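Long-range contacts in FixG-related protein (Vibrio parahaemolyticus, PDB 2R39), which is of unknown function, but this C-terminal immunoglobulin-like domain belongs to a FixG-related membrane protein that probably binds 4Fe-4S clusters and takes part in electron transport: residues A11-I16 with I108-R113; N33-K38 with M79-D84; Y49-K54 with F97-K102. One frame throughout, in Å; residues are numbered along the deposited sequence.

Contact 1. Residues A11-I16 with I108-R113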
ATOM      1  N   ALA A  11      10.884  10.631   5.001  1.00 44.17           N
ATOM      2  CA  ALA A  11      10.623   9.310   4.453  1.00 43.91           C
ATOM      3  C   ALA A  11      10.185   9.450   3.018  1.00 43.93           C
ATOM      4  O   ALA A  11       9.759  10.529   2.596  1.00 43.63           O
ATOM      5  CB  ALA A  11       9.528   8.584   5.266  1.00 42.99           C
ATOM      6  N   GLY A  12      10.269   8.353   2.279  1.00 44.21           N
ATOM      7  CA  GLY A  12       9.727   8.308   0.921  1.00 45.32           C
ATOM      8  C   GLY A  12       8.938   7.029   0.737  1.00 46.07           C
ATOM      9  O   GLY A  12       9.202   6.031   1.400  1.00 45.42           O
HETATM   10  N   MSE A  13       7.947   7.067  -0.142  1.00 46.09           N
HETATM   11  CA  MSE A  13       7.281   5.858  -0.562  1.00 48.47           C
HETATM   12  C   MSE A  13       6.837   6.007  -1.995  1.00 46.73           C
HETATM   13  O   MSE A  13       6.344   7.048  -2.386  1.00 46.05           O
HETATM   14  CB  MSE A  13       6.066   5.528   0.318  1.00 47.21           C
HETATM   15  CG  MSE A  13       5.330   4.270  -0.157  1.00 50.14           C
HETATM   16 SE   MSE A  13       3.867   3.703   0.983  1.00 57.66          SE
HETATM   17  CE  MSE A  13       2.706   5.276   0.756  1.00 47.78           C
ATOM     18  N   SER A  14       7.018   4.948  -2.761  1.00 46.52           N
ATOM     19  CA  SER A  14       6.423   4.862  -4.077  1.00 46.88           C
ATOM     20  C   SER A  14       5.703   3.532  -4.177  1.00 46.31           C
ATOM     21  O   SER A  14       5.884   2.642  -3.339  1.00 46.27           O
ATOM     22  CB  SER A  14       7.463   5.067  -5.195  1.00 46.77           C
ATOM     23  OG  SER A  14       8.482   4.096  -5.133  1.00 47.86           O
ATOM     24  N   VAL A  15       4.832   3.436  -5.165  1.00 46.01           N
ATOM     25  CA  VAL A  15       3.955   2.287  -5.326  1.00 45.46           C
ATOM     26  C   VAL A  15       3.989   1.873  -6.779  1.00 45.78           C
ATOM     27  O   VAL A  15       3.889   2.722  -7.659  1.00 44.54           O
ATOM     28  CB  VAL A  15       2.498   2.638  -4.950  1.00 46.30           C
ATOM     29  CG1 VAL A  15       1.530   1.496  -5.343  1.00 46.48           C
ATOM     30  CG2 VAL A  15       2.397   2.940  -3.452  1.00 43.42           C
ATOM     31  N   ILE A  16       4.151   0.574  -7.013  1.00 46.03           N
ATOM     32  CA  ILE A  16       3.898  -0.017  -8.323  1.00 46.80           C
ATOM     33  C   ILE A  16       2.754  -1.009  -8.195  1.00 47.04           C
ATOM     34  O   ILE A  16       2.855  -1.987  -7.433  1.00 46.73           O
ATOM     35  CB  ILE A  16       5.146  -0.757  -8.883  1.00 46.94           C
ATOM     36  CG1 ILE A  16       6.334   0.208  -9.016  1.00 46.33           C
ATOM     37  CG2 ILE A  16       4.810  -1.429 -10.221  1.00 47.24           C
ATOM     38  CD1 ILE A  16       7.634  -0.447  -9.459  1.00 47.11           C
ATOM     39  N   ILE A 108       2.974  10.088   3.953  1.00 49.53           N
ATOM     40  CA  ILE A 108       3.053  10.197   2.503  1.00 49.10           C
ATOM     41  C   ILE A 108       1.841   9.463   1.990  1.00 48.58           C
ATOM     42  O   ILE A 108       1.545   8.372   2.460  1.00 47.37           O
ATOM     43  CB  ILE A 108       4.273   9.466   1.893  1.00 49.81           C
ATOM     44  CG1 ILE A 108       5.561   9.830   2.608  1.00 50.61           C
ATOM     45  CG2 ILE A 108       4.399   9.772   0.376  1.00 49.99           C
ATOM     46  CD1 ILE A 108       6.532   8.717   2.593  1.00 53.51           C
ATOM     47  N   GLU A 109       1.163  10.050   1.013  1.00 48.22           N
ATOM     48  CA  GLU A 109       0.033   9.408   0.355  1.00 48.39           C
ATOM     49  C   GLU A 109       0.433   9.180  -1.080  1.00 47.43           C
ATOM     50  O   GLU A 109       0.969  10.082  -1.729  1.00 47.16           O
ATOM     51  CB  GLU A 109      -1.222  10.288   0.391  1.00 48.91           C
ATOM     52  CG  GLU A 109      -1.773  10.585   1.792  1.00 52.75           C
ATOM     53  CD  GLU A 109      -0.953  11.619   2.532  1.00 59.19           C
ATOM     54  OE1 GLU A 109      -0.387  12.532   1.881  1.00 63.12           O
ATOM     55  OE2 GLU A 109      -0.859  11.526   3.772  1.00 62.18           O
ATOM     56  N   VAL A 110       0.170   7.978  -1.579  1.00 46.12           N
ATOM     57  CA  VAL A 110       0.413   7.679  -2.991  1.00 45.20           C
ATOM     58  C   VAL A 110      -0.870   7.086  -3.560  1.00 44.56           C
ATOM     59  O   VAL A 110      -1.376   6.068  -3.063  1.00 44.36           O
ATOM     60  CB  VAL A 110       1.611   6.693  -3.177  1.00 45.14           C
ATOM     61  CG1 VAL A 110       1.907   6.479  -4.664  1.00 46.36           C
ATOM     62  CG2 VAL A 110       2.870   7.232  -2.477  1.00 46.06           C
ATOM     63  N   GLU A 111      -1.391   7.712  -4.602  1.00 43.86           N
ATOM     64  CA  GLU A 111      -2.623   7.254  -5.182  1.00 44.02           C
ATOM     65  C   GLU A 111      -2.373   6.048  -6.063  1.00 43.93           C
ATOM     66  O   GLU A 111      -1.364   5.990  -6.740  1.00 43.43           O
ATOM     67  CB  GLU A 111      -3.249   8.369  -6.002  1.00 44.62           C
ATOM     68  CG  GLU A 111      -4.629   8.022  -6.451  1.00 44.25           C
ATOM     69  CD  GLU A 111      -5.301   9.159  -7.161  1.00 45.75           C
ATOM     70  OE1 GLU A 111      -5.574  10.204  -6.516  1.00 44.22           O
ATOM     71  OE2 GLU A 111      -5.580   9.000  -8.356  1.00 42.75           O
ATOM     72  N   SER A 112      -3.312   5.097  -6.075  1.00 43.62           N
ATOM     73  CA  SER A 112      -3.203   3.937  -6.952  1.00 43.59           C
ATOM     74  C   SER A 112      -4.618   3.497  -7.335  1.00 43.59           C
ATOM     75  O   SER A 112      -5.562   4.270  -7.214  1.00 43.70           O
ATOM     76  CB  SER A 112      -2.432   2.819  -6.225  1.00 43.73           C
ATOM     77  OG  SER A 112      -2.239   1.689  -7.061  1.00 43.69           O
ATOM     78  N   ARG A 113      -4.779   2.251  -7.762  1.00 43.21           N
ATOM     79  CA  ARG A 113      -6.093   1.801  -8.231  1.00 43.86           C
ATOM     80  C   ARG A 113      -6.394   0.414  -7.707  1.00 43.26           C
ATOM     81  O   ARG A 113      -5.476  -0.362  -7.542  1.00 42.98           O
ATOM     82  CB  ARG A 113      -6.110   1.747  -9.758  1.00 43.33           C
ATOM     83  CG  ARG A 113      -5.917   3.106 -10.481  1.00 43.82           C
ATOM     84  CD  ARG A 113      -7.131   4.025 -10.345  1.00 42.82           C
ATOM     85  NE  ARG A 113      -6.934   5.276 -11.085  1.00 42.70           N
ATOM     86  CZ  ARG A 113      -6.457   6.392 -10.563  1.00 43.56           C
ATOM     87  NH1 ARG A 113      -6.095   6.424  -9.282  1.00 42.83           N
ATOM     88  NH2 ARG A 113      -6.289   7.452 -11.344  1.00 43.45           N
TER

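Contact 2. Residues N33-K38 with M79-D84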
ATOM      1  N   ASN A  33      -5.755  -7.684  -5.981  1.00 45.30           N
ATOM      2  CA  ASN A  33      -4.804  -6.902  -6.786  1.00 45.20           C
ATOM      3  C   ASN A  33      -3.471  -6.937  -6.080  1.00 44.81           C
ATOM      4  O   ASN A  33      -3.440  -6.834  -4.856  1.00 44.93           O
ATOM      5  CB  ASN A  33      -5.210  -5.416  -6.888  1.00 45.10           C
ATOM      6  CG  ASN A  33      -6.195  -5.126  -8.012  1.00 45.25           C
ATOM      7  OD1 ASN A  33      -6.346  -3.972  -8.424  1.00 43.15           O
ATOM      8  ND2 ASN A  33      -6.892  -6.143  -8.479  1.00 46.60           N
ATOM      9  N   THR A  34      -2.378  -7.044  -6.829  1.00 44.69           N
ATOM     10  CA  THR A  34      -1.033  -7.035  -6.237  1.00 45.32           C
ATOM     11  C   THR A  34      -0.277  -5.724  -6.478  1.00 45.25           C
ATOM     12  O   THR A  34      -0.450  -5.060  -7.515  1.00 44.69           O
ATOM     13  CB  THR A  34      -0.159  -8.204  -6.727  1.00 45.82           C
ATOM     14  OG1 THR A  34      -0.036  -8.143  -8.153  1.00 46.36           O
ATOM     15  CG2 THR A  34      -0.749  -9.552  -6.308  1.00 46.53           C
ATOM     16  N   TYR A  35       0.569  -5.385  -5.506  1.00 44.93           N
ATOM     17  CA  TYR A  35       1.315  -4.132  -5.453  1.00 44.62           C
ATOM     18  C   TYR A  35       2.713  -4.369  -4.895  1.00 44.68           C
ATOM     19  O   TYR A  35       2.938  -5.333  -4.156  1.00 44.25           O
ATOM     20  CB  TYR A  35       0.616  -3.128  -4.523  1.00 44.27           C
ATOM     21  CG  TYR A  35      -0.844  -2.895  -4.834  1.00 44.36           C
ATOM     22  CD1 TYR A  35      -1.239  -1.872  -5.688  1.00 41.97           C
ATOM     23  CD2 TYR A  35      -1.836  -3.711  -4.275  1.00 45.32           C
ATOM     24  CE1 TYR A  35      -2.603  -1.656  -5.980  1.00 45.32           C
ATOM     25  CE2 TYR A  35      -3.186  -3.511  -4.567  1.00 44.55           C
ATOM     26  CZ  TYR A  35      -3.561  -2.485  -5.416  1.00 44.67           C
ATOM     27  OH  TYR A  35      -4.895  -2.282  -5.686  1.00 45.06           O
ATOM     28  N   THR A  36       3.636  -3.469  -5.222  1.00 44.31           N
ATOM     29  CA  THR A  36       4.898  -3.375  -4.489  1.00 44.37           C
ATOM     30  C   THR A  36       5.090  -1.955  -3.967  1.00 44.85           C
ATOM     31  O   THR A  36       5.079  -0.985  -4.738  1.00 44.47           O
ATOM     32  CB  THR A  36       6.090  -3.807  -5.356  1.00 44.36           C
ATOM     33  OG1 THR A  36       5.843  -5.125  -5.853  1.00 42.62           O
ATOM     34  CG2 THR A  36       7.383  -3.815  -4.539  1.00 45.07           C
ATOM     35  N   LEU A  37       5.228  -1.836  -2.651  1.00 45.44           N
ATOM     36  CA  LEU A  37       5.567  -0.559  -2.031  1.00 46.47           C
ATOM     37  C   LEU A  37       7.087  -0.428  -1.908  1.00 46.46           C
ATOM     38  O   LEU A  37       7.748  -1.361  -1.490  1.00 46.95           O
ATOM     39  CB  LEU A  37       4.916  -0.425  -0.645  1.00 46.00           C
ATOM     40  CG  LEU A  37       3.418  -0.699  -0.455  1.00 47.54           C
ATOM     41  CD1 LEU A  37       2.959  -0.291   0.964  1.00 46.73           C
ATOM     42  CD2 LEU A  37       2.568  -0.021  -1.482  1.00 45.42           C
ATOM     43  N   LYS A  38       7.628   0.726  -2.288  1.00 46.41           N
ATOM     44  CA  LYS A  38       9.034   1.051  -2.035  1.00 46.46           C
ATOM     45  C   LYS A  38       9.091   2.143  -0.976  1.00 45.83           C
ATOM     46  O   LYS A  38       8.507   3.210  -1.147  1.00 46.57           O
ATOM     47  CB  LYS A  38       9.715   1.527  -3.320  1.00 46.50           C
ATOM     48  CG  LYS A  38      11.178   1.957  -3.148  1.00 47.49           C
ATOM     49  CD  LYS A  38      11.804   2.428  -4.470  1.00 47.56           C
ATOM     50  CE  LYS A  38      12.032   1.266  -5.435  1.00 50.43           C
ATOM     51  NZ  LYS A  38      12.706   1.660  -6.726  1.00 49.70           N
HETATM   52  N   MSE A  79       2.878  -7.004  -1.830  1.00 46.21           N
HETATM   53  CA  MSE A  79       1.664  -7.198  -1.045  1.00 48.00           C
HETATM   54  C   MSE A  79       0.472  -7.362  -1.970  1.00 46.90           C
HETATM   55  O   MSE A  79       0.584  -7.189  -3.185  1.00 46.86           O
HETATM   56  CB  MSE A  79       1.427  -5.979  -0.153  1.00 47.45           C
HETATM   57  CG  MSE A  79       1.201  -4.685  -0.959  1.00 47.82           C
HETATM   58 SE   MSE A  79       0.543  -3.288   0.177  1.00 55.57          SE
HETATM   59  CE  MSE A  79      -1.194  -4.060   0.651  1.00 47.92           C
ATOM     60  N   SER A  80      -0.676  -7.689  -1.389  1.00 46.04           N
ATOM     61  CA  SER A  80      -1.920  -7.665  -2.141  1.00 45.21           C
ATOM     62  C   SER A  80      -3.103  -7.140  -1.308  1.00 44.18           C
ATOM     63  O   SER A  80      -3.041  -7.077  -0.054  1.00 42.19           O
ATOM     64  CB  SER A  80      -2.197  -9.033  -2.768  1.00 45.62           C
ATOM     65  OG  SER A  80      -2.680  -9.949  -1.824  1.00 47.94           O
ATOM     66  N   LEU A  81      -4.146  -6.723  -2.027  1.00 42.78           N
ATOM     67  CA  LEU A  81      -5.427  -6.309  -1.452  1.00 42.68           C
ATOM     68  C   LEU A  81      -6.502  -7.232  -1.993  1.00 42.79           C
ATOM     69  O   LEU A  81      -6.476  -7.573  -3.182  1.00 41.65           O
ATOM     70  CB  LEU A  81      -5.761  -4.855  -1.853  1.00 42.39           C
ATOM     71  CG  LEU A  81      -4.868  -3.718  -1.305  1.00 42.86           C
ATOM     72  CD1 LEU A  81      -5.371  -2.354  -1.816  1.00 40.24           C
ATOM     73  CD2 LEU A  81      -4.807  -3.736   0.217  1.00 40.81           C
ATOM     74  N   GLY A  82      -7.431  -7.642  -1.129  1.00 42.77           N
ATOM     75  CA  GLY A  82      -8.593  -8.438  -1.540  1.00 43.41           C
ATOM     76  C   GLY A  82      -9.866  -7.660  -1.242  1.00 44.37           C
ATOM     77  O   GLY A  82      -9.956  -6.985  -0.217  1.00 45.34           O
ATOM     78  N   ALA A  83     -10.848  -7.718  -2.132  1.00 43.95           N
ATOM     79  CA  ALA A  83     -12.115  -7.058  -1.862  1.00 44.06           C
ATOM     80  C   ALA A  83     -13.254  -7.949  -2.286  1.00 43.85           C
ATOM     81  O   ALA A  83     -13.147  -8.647  -3.280  1.00 43.66           O
ATOM     82  CB  ALA A  83     -12.190  -5.704  -2.613  1.00 44.06           C
ATOM     83  N   ASP A  84     -14.351  -7.908  -1.542  1.00 44.12           N
ATOM     84  CA  ASP A  84     -15.584  -8.602  -1.942  1.00 44.34           C
ATOM     85  C   ASP A  84     -16.162  -7.812  -3.107  1.00 45.00           C
ATOM     86  O   ASP A  84     -16.494  -6.635  -2.923  1.00 45.01           O
ATOM     87  CB  ASP A  84     -16.555  -8.603  -0.757  1.00 44.66           C
ATOM     88  CG  ASP A  84     -17.903  -9.232  -1.069  1.00 44.89           C
ATOM     89  OD1 ASP A  84     -18.208  -9.558  -2.239  1.00 43.55           O
ATOM     90  OD2 ASP A  84     -18.673  -9.392  -0.102  1.00 45.74           O
TER

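Contact 3. Residues Y49-K54 with F97-K102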
ATOM      1  N   TYR A  49       7.148   2.872  10.598  1.00 46.12           N
ATOM      2  CA  TYR A  49       6.056   3.353   9.741  1.00 46.50           C
ATOM      3  C   TYR A  49       4.849   2.402   9.819  1.00 45.91           C
ATOM      4  O   TYR A  49       5.021   1.202  10.012  1.00 45.42           O
ATOM      5  CB  TYR A  49       6.529   3.517   8.281  1.00 46.88           C
ATOM      6  CG  TYR A  49       7.832   4.300   8.115  1.00 48.47           C
ATOM      7  CD1 TYR A  49       7.934   5.626   8.520  1.00 49.19           C
ATOM      8  CD2 TYR A  49       8.958   3.713   7.543  1.00 49.67           C
ATOM      9  CE1 TYR A  49       9.133   6.351   8.359  1.00 49.15           C
ATOM     10  CE2 TYR A  49      10.155   4.437   7.369  1.00 50.77           C
ATOM     11  CZ  TYR A  49      10.234   5.752   7.786  1.00 49.58           C
ATOM     12  OH  TYR A  49      11.420   6.470   7.638  1.00 49.71           O
ATOM     13  N   ASN A  50       3.639   2.946   9.713  1.00 45.64           N
ATOM     14  CA  ASN A  50       2.453   2.129   9.471  1.00 45.43           C
ATOM     15  C   ASN A  50       2.088   2.336   8.003  1.00 45.08           C
ATOM     16  O   ASN A  50       2.244   3.446   7.463  1.00 43.82           O
ATOM     17  CB  ASN A  50       1.248   2.576  10.297  1.00 46.40           C
ATOM     18  CG  ASN A  50       1.255   2.073  11.762  1.00 50.78           C
ATOM     19  OD1 ASN A  50       1.904   1.093  12.140  1.00 50.63           O
ATOM     20  ND2 ASN A  50       0.456   2.749  12.584  1.00 55.78           N
ATOM     21  N   LEU A  51       1.557   1.284   7.391  1.00 43.40           N
ATOM     22  CA  LEU A  51       1.126   1.311   6.000  1.00 44.00           C
ATOM     23  C   LEU A  51      -0.341   0.970   5.986  1.00 43.80           C
ATOM     24  O   LEU A  51      -0.785   0.037   6.666  1.00 42.88           O
ATOM     25  CB  LEU A  51       1.922   0.331   5.142  1.00 43.23           C
ATOM     26  CG  LEU A  51       3.454   0.422   5.258  1.00 45.64           C
ATOM     27  CD1 LEU A  51       4.079  -0.820   4.696  1.00 46.48           C
ATOM     28  CD2 LEU A  51       4.041   1.683   4.570  1.00 46.94           C
ATOM     29  N   ASP A  52      -1.087   1.743   5.210  1.00 44.38           N
ATOM     30  CA  ASP A  52      -2.550   1.654   5.155  1.00 45.50           C
ATOM     31  C   ASP A  52      -3.036   1.903   3.751  1.00 44.55           C
ATOM     32  O   ASP A  52      -2.264   2.301   2.907  1.00 44.23           O
ATOM     33  CB  ASP A  52      -3.160   2.706   6.090  1.00 46.42           C
ATOM     34  CG  ASP A  52      -3.110   2.272   7.522  1.00 51.40           C
ATOM     35  OD1 ASP A  52      -3.908   1.362   7.876  1.00 53.32           O
ATOM     36  OD2 ASP A  52      -2.267   2.823   8.280  1.00 52.58           O
ATOM     37  N   VAL A  53      -4.321   1.653   3.511  1.00 44.27           N
ATOM     38  CA  VAL A  53      -4.947   1.974   2.228  1.00 44.23           C
ATOM     39  C   VAL A  53      -6.286   2.644   2.550  1.00 45.36           C
ATOM     40  O   VAL A  53      -6.952   2.310   3.557  1.00 45.83           O
ATOM     41  CB  VAL A  53      -5.161   0.736   1.285  1.00 44.53           C
ATOM     42  CG1 VAL A  53      -6.092  -0.358   1.939  1.00 43.37           C
ATOM     43  CG2 VAL A  53      -5.716   1.177  -0.084  1.00 43.41           C
ATOM     44  N   LYS A  54      -6.651   3.626   1.751  1.00 44.54           N
ATOM     45  CA  LYS A  54      -7.986   4.163   1.879  1.00 45.80           C
ATOM     46  C   LYS A  54      -8.688   4.164   0.534  1.00 44.85           C
ATOM     47  O   LYS A  54      -8.021   4.189  -0.512  1.00 43.96           O
ATOM     48  CB  LYS A  54      -7.951   5.520   2.585  1.00 47.33           C
ATOM     49  CG  LYS A  54      -7.858   6.717   1.721  1.00 52.75           C
ATOM     50  CD  LYS A  54      -8.354   7.973   2.461  1.00 54.40           C
ATOM     51  CE  LYS A  54      -7.677   8.149   3.810  1.00 53.08           C
ATOM     52  NZ  LYS A  54      -7.587   9.607   4.181  1.00 52.34           N
ATOM     53  N   PHE A  97      -2.437   4.570  -0.944  1.00 44.87           N
ATOM     54  CA  PHE A  97      -1.609   3.978   0.079  1.00 43.72           C
ATOM     55  C   PHE A  97      -1.006   5.088   0.934  1.00 44.54           C
ATOM     56  O   PHE A  97      -0.636   6.177   0.427  1.00 44.17           O
ATOM     57  CB  PHE A  97      -0.527   3.133  -0.556  1.00 43.76           C
ATOM     58  CG  PHE A  97      -1.054   1.877  -1.200  1.00 44.01           C
ATOM     59  CD1 PHE A  97      -1.356   0.764  -0.430  1.00 43.57           C
ATOM     60  CD2 PHE A  97      -1.231   1.812  -2.581  1.00 43.91           C
ATOM     61  CE1 PHE A  97      -1.834  -0.405  -1.018  1.00 44.75           C
ATOM     62  CE2 PHE A  97      -1.708   0.648  -3.175  1.00 44.34           C
ATOM     63  CZ  PHE A  97      -2.012  -0.457  -2.388  1.00 43.69           C
ATOM     64  N   ILE A  98      -0.944   4.838   2.237  1.00 43.71           N
ATOM     65  CA  ILE A  98      -0.543   5.878   3.143  1.00 44.45           C
ATOM     66  C   ILE A  98       0.559   5.343   4.020  1.00 45.45           C
ATOM     67  O   ILE A  98       0.399   4.286   4.643  1.00 44.93           O
ATOM     68  CB  ILE A  98      -1.748   6.391   3.950  1.00 45.05           C
ATOM     69  CG1 ILE A  98      -2.800   6.974   2.975  1.00 46.35           C
ATOM     70  CG2 ILE A  98      -1.303   7.433   5.019  1.00 44.68           C
ATOM     71  CD1 ILE A  98      -4.214   6.833   3.462  1.00 49.22           C
ATOM     72  N   LEU A  99       1.687   6.049   4.029  1.00 45.47           N
ATOM     73  CA  LEU A  99       2.751   5.732   4.970  1.00 46.04           C
ATOM     74  C   LEU A  99       2.630   6.733   6.120  1.00 46.65           C
ATOM     75  O   LEU A  99       2.603   7.943   5.900  1.00 45.86           O
ATOM     76  CB  LEU A  99       4.137   5.824   4.292  1.00 46.45           C
ATOM     77  CG  LEU A  99       5.324   5.612   5.245  1.00 46.49           C
ATOM     78  CD1 LEU A  99       6.515   5.035   4.505  1.00 47.74           C
ATOM     79  CD2 LEU A  99       5.710   6.902   5.944  1.00 48.12           C
ATOM     80  N   THR A 100       2.521   6.223   7.332  1.00 46.64           N
ATOM     81  CA  THR A 100       2.463   7.065   8.510  1.00 48.25           C
ATOM     82  C   THR A 100       3.731   6.861   9.335  1.00 49.27           C
ATOM     83  O   THR A 100       4.022   5.747   9.753  1.00 48.11           O
ATOM     84  CB  THR A 100       1.224   6.734   9.367  1.00 48.35           C
ATOM     85  OG1 THR A 100       0.046   6.935   8.574  1.00 48.00           O
ATOM     86  CG2 THR A 100       1.161   7.647  10.609  1.00 48.46           C
ATOM     87  N   ASP A 101       4.476   7.950   9.520  1.00 51.05           N
ATOM     88  CA  ASP A 101       5.670   8.009  10.377  1.00 54.00           C
ATOM     89  C   ASP A 101       5.266   8.931  11.505  1.00 55.82           C
ATOM     90  O   ASP A 101       5.466  10.152  11.407  1.00 56.56           O
ATOM     91  CB  ASP A 101       6.836   8.635   9.583  1.00 53.97           C
ATOM     92  CG  ASP A 101       8.108   8.887  10.427  1.00 55.67           C
ATOM     93  OD1 ASP A 101       8.089   8.884  11.672  1.00 53.42           O
ATOM     94  OD2 ASP A 101       9.156   9.128   9.797  1.00 60.66           O
ATOM     95  N   LYS A 102       4.654   8.366  12.544  1.00 57.58           N
ATOM     96  CA  LYS A 102       4.234   9.143  13.723  1.00 60.13           C
ATOM     97  C   LYS A 102       5.342   9.976  14.386  1.00 60.39           C
ATOM     98  O   LYS A 102       5.097  11.115  14.783  1.00 60.64           O
ATOM     99  CB  LYS A 102       3.585   8.235  14.782  1.00 60.44           C
ATOM    100  CG  LYS A 102       4.516   7.230  15.447  1.00 61.05           C
ATOM    101  CD  LYS A 102       3.719   6.256  16.330  1.00 61.96           C
ATOM    102  CE  LYS A 102       3.679   6.705  17.796  1.00 65.34           C
ATOM    103  NZ  LYS A 102       2.429   6.255  18.491  1.00 65.78           N
TER
HETATM  104  O   HOH W   1      11.372   8.772   8.490  1.00 53.15           O
HETATM  105  O   HOH W   2      -0.573   4.692   7.337  1.00 38.40           O

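Contact 1. Residues A11-I16 with I108-R113
This contact lies at one edge of a beta sandwich, where Ala-11, Met-13 and Val-15 of one sheet meet Ile-108, Val-110 and Ser-112 of the other. The two strands run almost parallel, 8° apart, and their axes come within 7.4 Å. No hydrogen bond passes between them, so side chains make the join. Ile-108 is covered most by the other strand. Its CD1 lies against the backbone there, 3.5 Å from Gly-12 C and equally close to Met-13 N. The CB atoms of Ala-11 and Met-13 border the same methyl. Selenomethionine Met-13 answers from its own side. Its CG stands anti to the backbone N (chi1 178°), and the chain bends at chi3 (64°), which places CE 3.8 Å from Val-110 CG2. That valine methyl also sits 3.5 Å from Met-13 O, so it is held between backbone and side chain of one residue.

Each of the two strands is outermost in its own four-stranded antiparallel sheet of this immunoglobulin-like domain. Strand 11-17 bonds to strand 31-41, and strand 106-115 bonds to strand 92-101. The contact therefore closes the sandwich along one side, with the alternate residues that point inward.

Further along, Val-15 and Val-110 lie side by side but run opposite ways, with Val-15 CG2 3.8 Å from Val-110 CG1. The touch is looser at Ser-112, whose OG is 4.1 Å from Val-15 CG1. Ser-112 also packs on Tyr-35 and Phe-97. On the outward side of strand 106-115, Arg-113 NH1 makes a salt bridge of 2.8 Å with Glu-111 OE2. The same NH1 donates to Ser-112 O from above the carbonyl plane, and both acceptors lie close to the guanidinium plane.

Contact 2. Residues N33-K38 with M79-D84
Tyr-35 and Leu-81 cross at about a right angle on the buried face of two antiparallel strands. Leu-81 CG and CD1 both come to Tyr-35 CE2, each at 3.7 Å, and CD1 also approaches the phenol oxygen. Tyr-35 OH is hydrogen-bonded to Arg-113 O, and the ring makes an edge-to-face contact with Phe-97. Selenomethionine Met-79 is on the same face. Its CG takes the crowded position between the backbone N and the carbonyl carbon (chi1 62°), 3.9 Å from Tyr-35 CB. Its SE meets Leu-37 obliquely, 3.9 Å from Leu-37 CG.

Asn-33 N to Leu-81 O and Leu-81 N to Asn-33 O join one hydrogen-bonded pair, Tyr-35 N to Met-79 O and Met-79 N to Tyr-35 O the next, all at 2.9 Å. Between them, Thr-34 and Ser-80 form a non-hydrogen-bonded pair with side chains on the other face, where Thr-34 CG2 lies 3.9 Å from Ser-80 CB. Thr-34 OG1 turns instead to Asp-18 OD2. The amide of Asn-33 turns off from the partner strand, and its OD1 accepts from Ile-115 N and Arg-17 NH2.

These are central strands of one immunoglobulin-like sheet. The face with Tyr-35, Met-79 and Leu-81 is mostly apolar and built into the core. Tyr-35 OH and Asn-33 OD1 each bond to the backbone of strand 106-115, so hydrogen bonds as well as apolar packing hold the sheets together.

Contact 3. Residues Y49-K54 with F97-K102
Tyr-49 meets Leu-99 and Asp-101 in the tightest part of this contact. Leu-99 CD1 lies over one face of the Tyr-49 ring in a CH-pi contact, 4.3 Å from the ring centroid and offset toward the rim. Leu-99 CD2 comes to Tyr-49 CD1 at 3.6 Å. With CG anti to the backbone N (chi1 175°), Leu-99 CG is set close to Tyr-49 CB. At the ring edge, Asp-101 OD2 is 3.1 Å from Tyr-49 CE1, with carboxylate and ring planes 70° apart. Water 1 links Tyr-49 OH to Asp-101 OD2. The carboxylate is held further by Ser-103 OG and Asn-104 ND2, which fixes it beside the ring. Leu-51, Val-53 and Phe-97 continue this inner face. The touches here are wider: Leu-51 CD2 meets Leu-99 CB, and Val-53 CB is 4.2 Å from Phe-97 CD1. Phe-97 reaches across the sandwich to Met-79 and Leu-81.

The strands are the two central ones of an antiparallel sheet in the immunoglobulin-like fold. Asn-50 pairs with Thr-100 and Asp-52 with Ile-98, each through two backbone hydrogen bonds. The bond from Thr-100 N to Asn-50 O is 2.8 Å and nearly straight at 173°. Ile-98 N instead approaches Asp-52 O from above the carbonyl plane.

The opposite face, with Asn-50, Asp-52, Ile-98 and Thr-100, is looser and largely polar, apart from Ile-98. Here water 2 sits 2.7 Å from Asp-52 OD2 and 2.6 Å from Thr-100 OG1, and also close to Ile-98 O. Asn-50 OD1 bonds to Thr-66 OG1 of the neighbouring strand. Exposed Lys-54 lays its aliphatic chain obliquely against Ile-98, with CE 3.7 Å from Ile-98 CD1.

From the N terminus, strand 11-17 opens the largest loop. Contact 1 closes it only when the chain returns 92 residues later on strand 106-115. Contacts 2 and 3 both fall within that span. Strand 31-41 comes next, then 47-54 in the other sheet. Strand 74-83 returns to 31-41 and closes contact 2, and strand 92-101 returns to 47-54 and closes contact 3. These two loops therefore cross, as the chain alternates between sheets. Contact 2 builds one sheet, contact 3 the other, and contact 1 joins them at one edge. Leu-37 of contact 2 packs against Leu-51 of contact 3 in the shared core.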